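Local coordinates for uncharacterized protein (Aeromonas hydrophila J-1, PDB 6R1J) that is the AhlC component, here in its soluble form, of AHL, a tripartite alpha-pore-forming toxin, at residues Q101-T104 against A105-A109. The protein carries 3 engineered substitutions. Numbering follows the deposited sequence.
Sequences QTLT and ASQSA
S106 reaches back one turn to T102 with two donors at once. Its OG turns toward the preceding turn and gives a hydrogen bond to T102 O at 3.0 Å, while S106 N bonds to the same T102 O at 3.1 Å. The two come from opposite faces of the carbonyl plane, and the backbone bond is somewhat bent (155° at the hydrogen). With OG opposite the carbonyl carbon (chi1 -64°), the buried hydroxyl can spend its proton on the helix itself, the familiar helical serine bond in which the side chain donates to the carbonyl four residues back. One residue further on, L103 and Q107 meet as an i to i+4 pair. The two side chains cross at a slant, with the amide of the extended glutamine against the leucine branch: Q107 OE1 lies 3.8 Å from L103 CG, and Q107 NE2 lies 3.9 Å from L103 CD1, so these are van der Waals contacts. Both turns belong to the long helix 78-157 of this elongated, predominantly helical toxin component. S106 is in contact with two other helices, touching L44 of helix 28-70 and F211 and I215 of helix 163-236, and L103 packs on I215 and V218. T102 leans on V48, its OG1 bonding to L98 O, and T104 OG1 likewise turns back to A100 O. Beneath the side chains, Q107 N donates to L103 O (2.9 Å) and S108 N to T104 O (3.0 Å).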
loop_
_atom_site.group_PDB
_atom_site.type_symbol
_atom_site.label_atom_id
_atom_site.label_comp_id
_atom_site.label_asym_id
_atom_site.label_seq_id
_atom_site.Cartn_x
_atom_site.Cartn_y
_atom_site.Cartn_z
ATOM N N GLN A 101 4.239 -30.524 -17.883
ATOM C CA GLN A 101 4.050 -31.040 -16.500
ATOM C C GLN A 101 4.515 -30.009 -15.483
ATOM O O GLN A 101 3.812 -29.774 -14.458
ATOM C CB GLN A 101 4.838 -32.335 -16.308
ATOM C CG GLN A 101 4.237 -33.464 -17.121
ATOM C CD GLN A 101 4.991 -34.767 -17.006
ATOM O OE1 GLN A 101 6.142 -34.824 -16.556
ATOM N NE2 GLN A 101 4.319 -35.828 -17.426
ATOM N N THR A 102 5.684 -29.422 -15.730
ATOM C CA THR A 102 6.240 -28.403 -14.838
ATOM C C THR A 102 5.289 -27.208 -14.814
ATOM O O THR A 102 5.075 -26.663 -13.720
ATOM C CB THR A 102 7.647 -27.971 -15.263
ATOM O OG1 THR A 102 8.451 -29.149 -15.334
ATOM C CG2 THR A 102 8.249 -26.980 -14.293
ATOM N N LEU A 103 4.743 -26.820 -15.966
ATOM C CA LEU A 103 3.853 -25.649 -16.008
ATOM C C LEU A 103 2.583 -25.995 -15.215
ATOM O O LEU A 103 2.116 -25.159 -14.440
ATOM C CB LEU A 103 3.528 -25.320 -17.456
ATOM C CG LEU A 103 2.606 -24.125 -17.667
ATOM C CD1 LEU A 103 3.183 -22.859 -17.073
ATOM C CD2 LEU A 103 2.290 -23.930 -19.136
ATOM N N THR A 104 2.012 -27.169 -15.451
ATOM C CA THR A 104 0.761 -27.607 -14.764
ATOM C C THR A 104 0.977 -27.583 -13.247
ATOM O O THR A 104 0.173 -26.948 -12.579
ATOM C CB THR A 104 0.297 -28.989 -15.253
ATOM O OG1 THR A 104 -0.037 -28.828 -16.623
ATOM C CG2 THR A 104 -0.917 -29.503 -14.511
ATOM N N ALA A 105 2.010 -28.245 -12.720
ATOM C CA ALA A 105 2.286 -28.261 -11.263
ATOM C C ALA A 105 2.411 -26.817 -10.750
ATOM O O ALA A 105 1.841 -26.478 -9.679
ATOM C CB ALA A 105 3.505 -29.083 -10.937
ATOM N N SER A 106 3.096 -25.941 -11.497
ATOM C CA SER A 106 3.285 -24.532 -11.076
ATOM C C SER A 106 1.936 -23.806 -11.013
ATOM O O SER A 106 1.676 -23.159 -10.006
ATOM C CB SER A 106 4.268 -23.821 -11.969
ATOM O OG SER A 106 5.552 -24.426 -11.840
ATOM N N GLN A 107 1.154 -23.847 -12.083
ATOM C CA GLN A 107 -0.156 -23.164 -12.116
ATOM C C GLN A 107 -1.061 -23.692 -10.982
ATOM O O GLN A 107 -1.746 -22.859 -10.376
ATOM C CB GLN A 107 -0.807 -23.324 -13.479
ATOM C CG GLN A 107 -0.164 -22.423 -14.513
ATOM C CD GLN A 107 -0.587 -22.818 -15.897
ATOM O OE1 GLN A 107 -0.911 -23.982 -16.144
ATOM N NE2 GLN A 107 -0.602 -21.839 -16.795
ATOM N N SER A 108 -1.073 -24.999 -10.729
ATOM C CA SER A 108 -1.897 -25.598 -9.637
ATOM C C SER A 108 -1.539 -24.935 -8.320
ATOM O O SER A 108 -2.422 -24.465 -7.647
ATOM C CB SER A 108 -1.721 -27.074 -9.506
ATOM O OG SER A 108 -2.131 -27.674 -10.703
ATOM N N ALA A 109 -0.272 -24.972 -7.949
ATOM C CA ALA A 109 0.179 -24.464 -6.649
ATOM C C ALA A 109 -0.118 -22.955 -6.560
ATOM O O ALA A 109 -0.551 -22.480 -5.472
ATOM C CB ALA A 109 1.650 -24.746 -6.450
#